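Local coordinates for ganglioside-induced differentiation-associated protein 2 (Homo sapiens, PDB 4UML) that probably binds ADP-ribose-like ligands or related nucleotides through its N-terminal macro domain, though its cellular role remains unclear, at residues A[141-146]-A[183-188]; A[54-59]-A[192-197]; A[78-83]-A[100-105]; A[88-93]-A[119-124]; A[113-118]-A[160-165]. All coordinates share one frame; numbering follows the deposited sequence.

Contact 1 of 5, residues A[141-146]-A[183-188]; sequences AAESSL and THIALR
Two neighbouring helices of the macrodomain, 139-159 and 179-197, meet here, with Ile185 of the second inserting its end between Glu143 and Leu146 of the first. The two receiving residues are three positions apart and so share one side of their helix. CG1 of Ile185 stands anti to the carbonyl carbon and its chain runs on nearly straight (chi2 168°), which carries CD1 forward to do all the close touching. Behind it, within helix 179-197, Arg188 bends back until Ile185 CA lies 4.3 Å above the plane of its guanidinium, off-centre. No hydrogen bond joins the two segments. Glu143 gives its methylene to the apolar seam while its carboxylate continues beyond it, held by a salt bridge from OE2 to NE of Arg139 one turn earlier. Tyr177, from a loop, packs against both Glu143 and Ile185 and extends the seam. Ile185 CD1 comes within 4.2 Å of Glu143 CG, the two side chains meeting at about a right angle. On its other contact, the same Ile185 methyl lies 4.1 Å from Leu146 CD2, one branch of a leucine whose CG is anti to the backbone N.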
# COMPACT_ATOMS: atom_id res chain seq x y z
N ALA A 141 2.31 19.46 -6.07
CA ALA A 141 2.02 18.41 -7.02
C ALA A 141 2.41 17.01 -6.52
O ALA A 141 1.69 16.04 -6.80
CB ALA A 141 2.64 18.64 -8.39
N ALA A 142 3.58 16.87 -5.88
CA ALA A 142 4.00 15.55 -5.38
C ALA A 142 3.02 15.06 -4.31
O ALA A 142 2.67 13.87 -4.28
CB ALA A 142 5.43 15.63 -4.79
N GLU A 143 2.59 15.97 -3.43
CA GLU A 143 1.63 15.63 -2.36
C GLU A 143 0.31 15.15 -2.95
O GLU A 143 -0.24 14.12 -2.53
CB GLU A 143 1.38 16.83 -1.42
CG GLU A 143 2.60 17.15 -0.55
CD GLU A 143 2.56 18.48 0.23
OE1 GLU A 143 1.69 19.35 0.01
OE2 GLU A 143 3.44 18.64 1.10
N SER A 144 -0.15 15.88 -3.96
CA SER A 144 -1.37 15.54 -4.68
C SER A 144 -1.26 14.18 -5.37
O SER A 144 -2.17 13.33 -5.26
CB SER A 144 -1.75 16.66 -5.66
OG SER A 144 -2.82 16.26 -6.50
N SER A 145 -0.14 13.94 -6.05
CA SER A 145 0.07 12.65 -6.69
C SER A 145 0.15 11.49 -5.71
O SER A 145 -0.44 10.44 -5.94
CB SER A 145 1.35 12.65 -7.51
OG SER A 145 1.20 13.37 -8.67
N LEU A 146 0.89 11.64 -4.63
CA LEU A 146 1.02 10.52 -3.69
C LEU A 146 -0.33 10.24 -3.05
O LEU A 146 -0.73 9.09 -2.87
CB LEU A 146 2.07 10.82 -2.62
CG LEU A 146 2.47 9.63 -1.71
CD1 LEU A 146 3.11 8.52 -2.52
CD2 LEU A 146 3.38 10.12 -0.61
N THR A 183 4.84 9.27 4.71
CA THR A 183 4.16 8.41 5.66
C THR A 183 2.94 9.08 6.29
O THR A 183 1.91 8.43 6.50
CB THR A 183 5.13 7.91 6.76
OG1 THR A 183 6.26 7.26 6.15
CG2 THR A 183 4.46 6.93 7.64
N HIS A 184 3.00 10.39 6.52
CA HIS A 184 1.79 11.09 6.97
C HIS A 184 0.67 10.97 5.97
O HIS A 184 -0.47 10.75 6.33
CB HIS A 184 2.03 12.58 7.15
CG HIS A 184 2.72 12.94 8.40
ND1 HIS A 184 2.07 13.02 9.61
CD2 HIS A 184 4.02 13.25 8.64
CE1 HIS A 184 2.93 13.38 10.54
NE2 HIS A 184 4.12 13.52 9.98
N ILE A 185 1.01 11.13 4.69
CA ILE A 185 0.00 11.03 3.63
C ILE A 185 -0.59 9.63 3.58
O ILE A 185 -1.81 9.47 3.55
CB ILE A 185 0.60 11.46 2.26
CG1 ILE A 185 1.00 12.94 2.35
CG2 ILE A 185 -0.39 11.20 1.15
CD1 ILE A 185 1.86 13.45 1.21
N ALA A 186 0.27 8.62 3.61
CA ALA A 186 -0.19 7.24 3.54
C ALA A 186 -1.17 6.94 4.71
O ALA A 186 -2.29 6.46 4.48
CB ALA A 186 1.00 6.29 3.59
N LEU A 187 -0.76 7.23 5.93
CA LEU A 187 -1.59 6.89 7.08
C LEU A 187 -2.86 7.71 7.16
O LEU A 187 -3.94 7.19 7.48
CB LEU A 187 -0.78 7.03 8.37
CG LEU A 187 0.45 6.13 8.45
CD1 LEU A 187 1.18 6.38 9.75
CD2 LEU A 187 0.04 4.69 8.33
N ARG A 188 -2.75 9.01 6.90
CA ARG A 188 -3.93 9.89 6.94
C ARG A 188 -4.99 9.45 5.94
O ARG A 188 -6.19 9.33 6.24
CB ARG A 188 -3.48 11.33 6.68
CG ARG A 188 -4.58 12.37 6.80
CD ARG A 188 -3.98 13.76 6.62
NE ARG A 188 -3.58 13.93 5.23
CZ ARG A 188 -2.51 14.60 4.80
NH1 ARG A 188 -1.71 15.22 5.65
NH2 ARG A 188 -2.27 14.66 3.50

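Contact 2 of 5, residues A[54-59]-A[192-197]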
# COMPACT_ATOMS: atom_id res chain seq x y z
N ASN A 54 -8.96 0.51 14.11
CA ASN A 54 -7.67 0.01 14.57
C ASN A 54 -7.46 -1.46 14.36
O ASN A 54 -6.31 -1.90 14.25
CB ASN A 54 -7.48 0.27 16.06
CG ASN A 54 -7.20 1.72 16.38
OD1 ASN A 54 -7.30 2.62 15.52
ND2 ASN A 54 -6.86 1.96 17.63
N GLY A 55 -8.56 -2.22 14.42
CA GLY A 55 -8.52 -3.66 14.25
C GLY A 55 -8.25 -4.09 12.81
O GLY A 55 -7.84 -5.22 12.57
N LYS A 56 -8.44 -3.17 11.87
CA LYS A 56 -8.19 -3.41 10.45
C LYS A 56 -6.79 -3.08 9.98
O LYS A 56 -6.39 -3.49 8.89
CB LYS A 56 -9.18 -2.60 9.65
CG LYS A 56 -10.60 -2.98 10.03
CD LYS A 56 -11.62 -2.12 9.32
CE LYS A 56 -13.02 -2.66 9.61
NZ LYS A 56 -13.98 -2.20 8.59
N VAL A 57 -6.03 -2.36 10.78
CA VAL A 57 -4.71 -1.92 10.39
C VAL A 57 -3.66 -2.88 10.92
O VAL A 57 -3.72 -3.29 12.09
CB VAL A 57 -4.41 -0.53 10.96
CG1 VAL A 57 -2.94 -0.17 10.75
CG2 VAL A 57 -5.31 0.48 10.30
N VAL A 58 -2.72 -3.23 10.05
CA VAL A 58 -1.61 -4.09 10.38
C VAL A 58 -0.29 -3.46 9.90
O VAL A 58 -0.16 -3.06 8.73
CB VAL A 58 -1.78 -5.47 9.71
CG1 VAL A 58 -0.61 -6.36 10.05
CG2 VAL A 58 -3.12 -6.11 10.05
N LEU A 59 0.70 -3.38 10.79
CA LEU A 59 2.05 -3.04 10.40
C LEU A 59 2.92 -4.29 10.39
O LEU A 59 3.01 -4.99 11.40
CB LEU A 59 2.65 -2.03 11.37
CG LEU A 59 4.10 -1.61 11.10
CD1 LEU A 59 4.26 -0.91 9.78
CD2 LEU A 59 4.61 -0.68 12.20
N ARG A 192 -8.77 8.00 6.94
CA ARG A 192 -9.98 8.67 6.52
C ARG A 192 -10.84 7.79 5.68
O ARG A 192 -12.09 7.82 5.78
CB ARG A 192 -9.65 9.97 5.80
CG ARG A 192 -9.03 10.99 6.73
CD ARG A 192 -8.62 12.25 6.00
NE ARG A 192 -8.19 13.28 6.96
CZ ARG A 192 -7.47 14.37 6.65
NH1 ARG A 192 -7.07 14.59 5.40
NH2 ARG A 192 -7.14 15.24 7.60
N PHE A 193 -10.21 6.98 4.84
CA PHE A 193 -10.96 6.03 4.04
C PHE A 193 -11.57 4.95 4.90
O PHE A 193 -12.69 4.50 4.63
CB PHE A 193 -10.05 5.38 2.99
CG PHE A 193 -10.70 4.26 2.24
CD1 PHE A 193 -10.64 2.96 2.74
CD2 PHE A 193 -11.33 4.49 1.02
CE1 PHE A 193 -11.22 1.91 2.04
CE2 PHE A 193 -11.91 3.44 0.32
CZ PHE A 193 -11.86 2.15 0.83
N LEU A 194 -10.85 4.47 5.90
CA LEU A 194 -11.40 3.40 6.70
C LEU A 194 -12.56 3.90 7.58
O LEU A 194 -13.48 3.13 7.87
CB LEU A 194 -10.33 2.74 7.56
CG LEU A 194 -9.37 1.77 6.88
CD1 LEU A 194 -8.28 1.35 7.85
CD2 LEU A 194 -10.10 0.54 6.38
N GLU A 195 -12.50 5.15 8.00
CA GLU A 195 -13.56 5.76 8.80
C GLU A 195 -14.88 5.70 8.05
O GLU A 195 -15.88 5.31 8.62
CB GLU A 195 -13.23 7.21 9.13
CG GLU A 195 -12.42 7.40 10.39
CD GLU A 195 -11.98 8.84 10.59
OE1 GLU A 195 -12.30 9.73 9.77
OE2 GLU A 195 -11.28 9.08 11.59
N ILE A 196 -14.87 6.07 6.77
CA ILE A 196 -16.08 6.08 5.96
C ILE A 196 -16.41 4.73 5.32
O ILE A 196 -17.55 4.27 5.41
CB ILE A 196 -16.00 7.14 4.85
CG1 ILE A 196 -16.12 8.55 5.44
CG2 ILE A 196 -17.10 6.92 3.82
CD1 ILE A 196 -14.90 9.06 6.19
N HIS A 197 -15.42 4.09 4.68
CA HIS A 197 -15.67 2.89 3.86
C HIS A 197 -15.16 1.58 4.46
O HIS A 197 -15.01 0.57 3.76
CB HIS A 197 -15.03 3.05 2.49
CG HIS A 197 -15.41 4.31 1.79
ND1 HIS A 197 -16.56 4.43 1.04
CD2 HIS A 197 -14.78 5.50 1.70
CE1 HIS A 197 -16.63 5.65 0.54
NE2 HIS A 197 -15.56 6.32 0.93
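Val57 and Leu194 join the first strand of the macrodomain sheet, 57-61, an outermost strand, to the C-terminal part of helix 179-197. Apolar contact comes first: Val57 CG2 and Leu194 CD1 approach to 3.9 Å, the two side chains slanting across one another. Val57 has CG1 anti to its backbone N (chi1 170°), which leaves CG2 as the branch that meets the helix; Leu220 of helix 210-223 and Phe206 of the neighbouring strand also pack on this valine. Leu194 is buried as well, and its two methyls are shared out, CD1 to the valine and CD2 to the residue before it.

A second kind of contact uses the aliphatic part of a charged chain. Lys56, next to Val57, passes the leucine, its CD 4.2 Å from Leu194 CD2. No hydrogen bond crosses between the two segments, and the polar end of the lysine is satisfied just past 192-197. There the buried side chain has two acceptors near the helix C terminus, where the ammonium charge is probably welcome: Lys56 NZ is hydrogen-bonded to the carbonyl oxygens of Gly198 and Ile201.

Contact 3 of 5, residues A[78-83]-A[100-105]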
# COMPACT_ATOMS: atom_id res chain seq x y z
N GLU A 78 5.92 5.20 -15.12
CA GLU A 78 4.76 5.42 -15.97
C GLU A 78 4.67 4.34 -17.04
O GLU A 78 3.59 4.04 -17.54
CB GLU A 78 4.79 6.83 -16.58
CG GLU A 78 4.79 7.97 -15.56
CD GLU A 78 6.12 8.17 -14.77
OE1 GLU A 78 7.11 7.41 -14.97
OE2 GLU A 78 6.16 9.10 -13.92
N SER A 79 5.79 3.71 -17.38
CA SER A 79 5.76 2.64 -18.37
C SER A 79 5.57 1.24 -17.74
O SER A 79 5.49 0.23 -18.45
CB SER A 79 7.04 2.68 -19.22
OG SER A 79 8.21 2.67 -18.42
N LEU A 80 5.51 1.19 -16.40
CA LEU A 80 5.38 -0.07 -15.67
C LEU A 80 6.56 -1.00 -15.90
O LEU A 80 6.39 -2.21 -16.05
CB LEU A 80 4.06 -0.77 -15.98
CG LEU A 80 2.83 0.04 -15.56
CD1 LEU A 80 1.53 -0.68 -15.88
CD2 LEU A 80 2.89 0.39 -14.08
N THR A 81 7.76 -0.43 -15.92
CA THR A 81 8.97 -1.20 -16.12
C THR A 81 10.00 -0.89 -15.07
O THR A 81 11.15 -1.32 -15.19
CB THR A 81 9.60 -0.87 -17.50
OG1 THR A 81 9.97 0.52 -17.52
CG2 THR A 81 8.61 -1.13 -18.60
N ASP A 82 9.62 -0.17 -14.02
CA ASP A 82 10.59 0.31 -13.04
C ASP A 82 11.25 -0.85 -12.33
O ASP A 82 10.58 -1.81 -11.95
CB ASP A 82 9.91 1.19 -12.00
CG ASP A 82 10.87 2.00 -11.21
OD1 ASP A 82 11.71 2.66 -11.85
OD2 ASP A 82 10.79 2.05 -9.96
N LYS A 83 12.56 -0.76 -12.15
CA LYS A 83 13.30 -1.71 -11.34
C LYS A 83 13.46 -1.11 -9.96
O LYS A 83 14.17 -0.13 -9.81
CB LYS A 83 14.67 -2.03 -11.96
CG LYS A 83 14.60 -2.50 -13.41
N GLU A 100 2.01 -10.29 -20.25
CA GLU A 100 0.87 -10.09 -21.16
C GLU A 100 -0.20 -9.15 -20.56
O GLU A 100 -0.70 -8.25 -21.25
CB GLU A 100 0.22 -11.43 -21.58
CG GLU A 100 1.01 -12.19 -22.65
CD GLU A 100 2.20 -12.96 -22.09
OE1 GLU A 100 2.00 -13.92 -21.33
OE2 GLU A 100 3.34 -12.58 -22.41
N ASP A 101 -0.54 -9.39 -19.30
CA ASP A 101 -1.50 -8.53 -18.59
C ASP A 101 -1.01 -7.09 -18.53
O ASP A 101 -1.79 -6.15 -18.70
CB ASP A 101 -1.76 -9.04 -17.16
CG ASP A 101 -3.14 -9.67 -17.01
OD1 ASP A 101 -3.61 -10.27 -18.01
OD2 ASP A 101 -3.73 -9.56 -15.88
N LEU A 102 0.28 -6.95 -18.31
CA LEU A 102 0.90 -5.67 -18.11
C LEU A 102 0.96 -4.82 -19.42
O LEU A 102 0.65 -3.62 -19.41
CB LEU A 102 2.29 -5.93 -17.53
CG LEU A 102 2.88 -5.06 -16.43
CD1 LEU A 102 1.90 -4.70 -15.32
CD2 LEU A 102 4.08 -5.80 -15.85
N GLN A 103 1.30 -5.44 -20.56
CA GLN A 103 1.31 -4.72 -21.83
C GLN A 103 -0.08 -4.26 -22.16
O GLN A 103 -0.25 -3.12 -22.60
CB GLN A 103 1.84 -5.57 -23.00
CG GLN A 103 3.25 -6.16 -22.85
CD GLN A 103 4.29 -5.22 -22.27
OE1 GLN A 103 4.03 -4.47 -21.32
NE2 GLN A 103 5.49 -5.26 -22.82
N LYS A 104 -1.08 -5.11 -21.93
CA LYS A 104 -2.45 -4.70 -22.18
C LYS A 104 -2.77 -3.33 -21.54
O LYS A 104 -3.53 -2.55 -22.12
CB LYS A 104 -3.46 -5.77 -21.71
CG LYS A 104 -3.64 -6.95 -22.67
CD LYS A 104 -4.67 -7.97 -22.15
CE LYS A 104 -4.37 -9.39 -22.65
N LEU A 105 -2.20 -3.03 -20.37
CA LEU A 105 -2.54 -1.79 -19.66
C LEU A 105 -2.03 -0.53 -20.36
O LEU A 105 -2.60 0.52 -20.15
CB LEU A 105 -2.00 -1.81 -18.21
CG LEU A 105 -2.46 -2.95 -17.28
CD1 LEU A 105 -1.76 -2.78 -15.95
CD2 LEU A 105 -3.97 -2.91 -17.09
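Leu80 projects from the loop after strand 71-75 of the macrodomain and packs on Leu102 and Leu105 of helix 97-105; in ADP-ribose-binding relatives the corresponding loop lies beside the ligand cleft. The tight part is a cluster of three methyl groups. Leu80 CD1 is the common point, 3.9 Å from Leu105 CD1 and 4.1 Å from Leu102 CD1, the two helix leucines being three residues apart and thus on one side of the helix. Leu80 and Leu105 meet at about a right angle, whereas Leu102 approaches at a slant. Leu80 takes up backbone angles in the left-handed region (phi 61°, psi 42°), uncommon for a residue other than glycine, and within this turn its side chain is directed at the helix. Leu102 is twisted off a staggered rotamer (chi1 -140°). Cys108 also touches Leu80, and Thr116 of the edge strand lies against Leu105, so the cluster continues toward the sheet.

The other side of the loop is polar and faces solvent. No hydrogen bond crosses the contact itself. Salt bridges from Glu78 to Arg175 and from Asp82 to Lys174 tie the loop to a further part of the chain. Exposed Ser79 and Thr81 flank Leu80 in sequence. Asn77 OD1 accepts from the backbone N of Thr81 and is hydrogen-bonded to Ser79 OG as well, so one oxygen pins the turn from within at two points. The two hydroxyls are also bonded to each other, Ser79 OG to Thr81 OG1, at 2.9 Å.

Contact 4 of 5, residues A[88-93]-A[119-124]; sequences ESIFML and FNLAAR
Leu121 and Asn120 pack against the last turn of helix 85-94 of the macrodomain, the first by an apolar branch and the second by its CB and, weakly, its amide; they belong to the turn that connects antiparallel edge strand 113-117 with strand 125-129. Leu121 has CG anti to the carbonyl carbon (chi1 -68°), and this rotation brings its two methyls to the helix although the side chain starts out in another direction. CD2 lies against the backbone end of Leu93, only 3.4 Å from Leu93 CB, closer than ordinary carbon packing, and 3.7 Å from the carbonyl carbon of Leu93. The other methyl, CD1, turns to the previous helical turn and reaches Ile90 CG2 at 4.3 Å. Ile72 and Ile126, of strands 71-75 and 125-129, border both Ile90 and Leu121, so the leucine fills a corner between helix, turn and sheet.

Asn120 behaves differently. CB sits against the helix backbone, 3.2 Å from Leu93 O, and CG is anti to the backbone N (chi1 -172°), a rotation that keeps the amide beside the same carbonyl. It gives that oxygen a weak, bent hydrogen bond, ND2 to O at 3.4 Å with an N-H...O angle of 138°. Two waters reinforce the link. One molecule accepts from Asn120 ND2 and donates to the carbonyl oxygens of both Met92 and Leu93, the latter at 3.0 Å. A second water also donates to Leu93 O, giving this carbonyl near the helix C terminus three donors, and bridges it to the backbone of the turn, where it lies 2.7 Å from Asn120 O.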
# COMPACT_ATOMS: atom_id res chain seq x y z
N GLU A 88 10.76 -5.84 -8.03
CA GLU A 88 11.62 -7.00 -8.28
C GLU A 88 11.01 -8.27 -7.67
O GLU A 88 10.92 -9.30 -8.34
CB GLU A 88 13.02 -6.77 -7.73
CG GLU A 88 13.87 -5.83 -8.57
CD GLU A 88 15.27 -5.65 -7.99
OE1 GLU A 88 16.05 -6.64 -8.04
OE2 GLU A 88 15.59 -4.54 -7.49
N SER A 89 10.60 -8.21 -6.41
CA SER A 89 9.96 -9.39 -5.78
C SER A 89 8.66 -9.75 -6.42
O SER A 89 8.40 -10.91 -6.70
CB SER A 89 9.67 -9.14 -4.32
OG SER A 89 10.84 -8.68 -3.72
N ILE A 90 7.80 -8.74 -6.58
CA ILE A 90 6.51 -8.96 -7.13
C ILE A 90 6.63 -9.62 -8.52
O ILE A 90 5.97 -10.61 -8.78
CB ILE A 90 5.69 -7.65 -7.21
CG1 ILE A 90 5.33 -7.12 -5.81
CG2 ILE A 90 4.48 -7.87 -8.06
CD1 ILE A 90 4.46 -5.85 -5.80
N PHE A 91 7.46 -9.09 -9.42
CA PHE A 91 7.54 -9.68 -10.78
C PHE A 91 8.10 -11.12 -10.77
O PHE A 91 7.63 -12.01 -11.48
CB PHE A 91 8.41 -8.83 -11.72
CG PHE A 91 7.79 -7.53 -12.15
CD1 PHE A 91 6.45 -7.26 -11.94
CD2 PHE A 91 8.56 -6.60 -12.80
CE1 PHE A 91 5.90 -6.06 -12.36
CE2 PHE A 91 8.02 -5.40 -13.22
CZ PHE A 91 6.69 -5.13 -13.01
N MET A 92 9.09 -11.33 -9.93
CA MET A 92 9.65 -12.63 -9.83
C MET A 92 8.60 -13.64 -9.34
O MET A 92 8.46 -14.73 -9.90
CB MET A 92 10.81 -12.59 -8.85
CG MET A 92 11.28 -13.97 -8.48
SD MET A 92 12.83 -13.89 -7.59
CE MET A 92 13.94 -13.49 -8.95
N LEU A 93 7.84 -13.27 -8.31
CA LEU A 93 6.89 -14.24 -7.72
C LEU A 93 5.63 -14.40 -8.51
O LEU A 93 5.04 -15.49 -8.52
CB LEU A 93 6.63 -13.90 -6.29
CG LEU A 93 7.88 -14.09 -5.44
CD1 LEU A 93 7.57 -13.69 -4.01
CD2 LEU A 93 8.36 -15.54 -5.52
N PHE A 119 -1.29 -13.91 -10.79
CA PHE A 119 -0.56 -15.05 -11.40
C PHE A 119 -0.01 -16.02 -10.32
O PHE A 119 -0.83 -16.57 -9.59
CB PHE A 119 0.40 -14.52 -12.49
CG PHE A 119 -0.35 -13.77 -13.58
CD1 PHE A 119 -1.13 -14.46 -14.51
CD2 PHE A 119 -0.37 -12.37 -13.63
CE1 PHE A 119 -1.84 -13.79 -15.52
CE2 PHE A 119 -1.10 -11.69 -14.61
CZ PHE A 119 -1.83 -12.39 -15.56
N ASN A 120 1.30 -16.20 -10.15
CA ASN A 120 1.75 -17.12 -9.09
C ASN A 120 1.81 -16.52 -7.68
O ASN A 120 2.23 -17.19 -6.72
CB ASN A 120 3.06 -17.80 -9.46
CG ASN A 120 3.48 -18.91 -8.49
OD1 ASN A 120 2.74 -19.83 -8.22
ND2 ASN A 120 4.67 -18.82 -7.99
N LEU A 121 1.40 -15.27 -7.51
CA LEU A 121 1.45 -14.70 -6.18
C LEU A 121 0.36 -15.31 -5.32
O LEU A 121 -0.71 -15.74 -5.83
CB LEU A 121 1.21 -13.19 -6.23
CG LEU A 121 2.23 -12.27 -6.87
CD1 LEU A 121 1.67 -10.85 -6.86
CD2 LEU A 121 3.57 -12.37 -6.16
N ALA A 122 0.59 -15.33 -4.02
CA ALA A 122 -0.48 -15.70 -3.08
C ALA A 122 -1.71 -14.78 -3.18
O ALA A 122 -2.85 -15.21 -2.93
CB ALA A 122 0.04 -15.75 -1.67
N ALA A 123 -1.50 -13.53 -3.55
CA ALA A 123 -2.61 -12.56 -3.66
C ALA A 123 -3.35 -12.76 -4.98
O ALA A 123 -2.74 -13.09 -5.98
CB ALA A 123 -2.07 -11.15 -3.61
N ARG A 124 -4.66 -12.54 -4.97
CA ARG A 124 -5.52 -12.62 -6.16
C ARG A 124 -5.20 -11.54 -7.21
O ARG A 124 -5.27 -11.81 -8.41
CB ARG A 124 -7.01 -12.54 -5.76
CG ARG A 124 -8.02 -12.64 -6.90
CD ARG A 124 -9.47 -12.38 -6.41
NE ARG A 124 -9.97 -13.44 -5.52
CZ ARG A 124 -10.89 -13.28 -4.56
NH1 ARG A 124 -11.46 -12.09 -4.30
NH2 ARG A 124 -11.26 -14.34 -3.83
O HOH W 1 6.93 -17.41 -9.76
O HOH W 2 4.42 -16.38 -5.43

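Contact 5 of 5, residues A[113-118]-A[160-165]; sequences AKLTKG and QSMSSV
At the C-terminal end of helix 139-159 in the macrodomain, a Schellman motif turns the chain toward strand 164-167, and Gln160 and Met162 from this turn pack against Leu115 of the edge strand 113-117. The motif is closed by Met162 N bonding to Ala157 O and by Ser161 N bonding to Lys158 O; Ser161, with a phi of 45°, is the C-prime residue. Gln160 and Met162, on either side of it in sequence, both point their CB toward the strand. That strand is held to 125-129 by backbone bonds between Lys114 and His128 and between Thr116 and Ile126, with Thr116 OG1 also bonded to His128 NE2. Phe125, on the same neighbouring strand, touches both Leu115 and Met162.

No hydrogen bond bridges the segments, and Leu115 receives its two partners with separate branches. CG stands anti to the backbone N (chi1 -167°), and the fork of the leucine divides the work between CD1 and CD2. Gln160 is bent at chi2 (-64°) and faces the leucine head-on, presenting carbon atoms rather than a polar bond: Leu115 CD2 lies 4.1 Å from Gln160 CG and equally far from Gln160 CD. Gln160 is partly exposed, whereas Met162 is buried. The methionine is instead stretched out beyond CG, with its chi2 and chi3 both near 180°, and it and the leucine run antiparallel alongside one another. Its terminal methyl thereby travels far enough to touch, Met162 CE meeting Leu115 CD1 at 3.7 Å.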
# COMPACT_ATOMS: atom_id res chain seq x y z
N ALA A 113 -4.05 4.16 -10.43
CA ALA A 113 -3.85 2.75 -10.09
C ALA A 113 -4.54 1.84 -11.09
O ALA A 113 -5.59 2.18 -11.63
CB ALA A 113 -4.34 2.46 -8.69
N LYS A 114 -3.96 0.67 -11.31
CA LYS A 114 -4.45 -0.28 -12.29
C LYS A 114 -4.30 -1.74 -11.82
O LYS A 114 -3.24 -2.14 -11.31
CB LYS A 114 -3.72 -0.12 -13.65
CG LYS A 114 -4.05 1.17 -14.41
CD LYS A 114 -3.50 1.17 -15.83
CE LYS A 114 -4.10 2.30 -16.65
NZ LYS A 114 -3.55 2.28 -18.04
N LEU A 115 -5.34 -2.53 -12.07
CA LEU A 115 -5.45 -3.87 -11.58
C LEU A 115 -4.92 -4.88 -12.59
O LEU A 115 -5.18 -4.76 -13.80
CB LEU A 115 -6.93 -4.15 -11.34
CG LEU A 115 -7.21 -5.41 -10.52
CD1 LEU A 115 -6.96 -5.14 -9.04
CD2 LEU A 115 -8.64 -5.85 -10.74
N THR A 116 -4.16 -5.86 -12.10
CA THR A 116 -3.93 -7.12 -12.85
C THR A 116 -4.21 -8.30 -11.96
O THR A 116 -4.37 -8.16 -10.73
CB THR A 116 -2.48 -7.25 -13.40
OG1 THR A 116 -1.53 -7.32 -12.33
CG2 THR A 116 -2.14 -6.11 -14.28
N LYS A 117 -4.24 -9.49 -12.55
CA LYS A 117 -4.25 -10.71 -11.77
C LYS A 117 -2.89 -10.85 -11.09
O LYS A 117 -1.92 -10.17 -11.48
CB LYS A 117 -4.54 -11.93 -12.66
CG LYS A 117 -5.94 -11.96 -13.25
CD LYS A 117 -6.00 -12.93 -14.46
CE LYS A 117 -7.36 -13.61 -14.60
N GLY A 118 -2.81 -11.71 -10.08
CA GLY A 118 -1.57 -11.94 -9.35
C GLY A 118 -0.71 -13.11 -9.91
O GLY A 118 0.43 -13.29 -9.53
N GLN A 160 -13.77 -3.58 -6.25
CA GLN A 160 -13.65 -5.02 -6.45
C GLN A 160 -14.12 -5.81 -5.24
O GLN A 160 -13.85 -6.99 -5.17
CB GLN A 160 -12.19 -5.41 -6.75
CG GLN A 160 -11.72 -5.03 -8.13
CD GLN A 160 -12.49 -5.76 -9.20
OE1 GLN A 160 -12.76 -6.96 -9.10
NE2 GLN A 160 -12.86 -5.03 -10.22
N SER A 161 -14.78 -5.16 -4.28
CA SER A 161 -15.17 -5.77 -3.03
C SER A 161 -14.06 -6.58 -2.39
O SER A 161 -14.28 -7.71 -1.98
CB SER A 161 -16.42 -6.67 -3.22
OG SER A 161 -17.38 -6.01 -4.03
N MET A 162 -12.86 -6.02 -2.26
CA MET A 162 -11.74 -6.77 -1.69
C MET A 162 -11.80 -6.77 -0.18
O MET A 162 -12.10 -5.76 0.42
CB MET A 162 -10.42 -6.19 -2.14
CG MET A 162 -10.30 -6.09 -3.64
SD MET A 162 -8.59 -5.63 -4.02
CE MET A 162 -8.67 -5.41 -5.77
N SER A 163 -11.46 -7.89 0.45
CA SER A 163 -11.42 -7.96 1.90
C SER A 163 -10.09 -7.48 2.53
O SER A 163 -10.08 -7.07 3.69
CB SER A 163 -11.76 -9.38 2.35
OG SER A 163 -10.73 -10.27 1.99
N SER A 164 -8.99 -7.50 1.77
CA SER A 164 -7.71 -7.01 2.29
C SER A 164 -6.81 -6.47 1.19
O SER A 164 -6.89 -6.90 0.01
CB SER A 164 -6.96 -8.05 3.10
OG SER A 164 -6.65 -9.18 2.33
N VAL A 165 -6.01 -5.49 1.58
CA VAL A 165 -5.03 -4.84 0.70
C VAL A 165 -3.67 -4.78 1.43
O VAL A 165 -3.59 -4.37 2.59
CB VAL A 165 -5.46 -3.44 0.24
CG1 VAL A 165 -4.43 -2.80 -0.70
CG2 VAL A 165 -6.80 -3.50 -0.49

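In the fold
From the N terminus, contact 2 opens first, at 54-59, and closes last, at 192-197, so the other four nest inside it. Contact 3 opens at 78-83 and contact 4 at 88-93; contact 3 closes at 100-105, before contact 4 does at 119-124, so they cross. Contact 5 opens at 113-118, after contact 3 has closed, crosses contact 4, and closes at 160-165, crossing contact 1 (141-146 to 183-188). Contact 3 joins a loop to helix 97-105 and contact 4 joins helix 85-94 to another loop; they touch where Leu102 CD2 meets Phe91 CZ at 3.9 Å. Contacts 1 and 2 share helix 179-197; contact 5 ties an edge strand to a helix end.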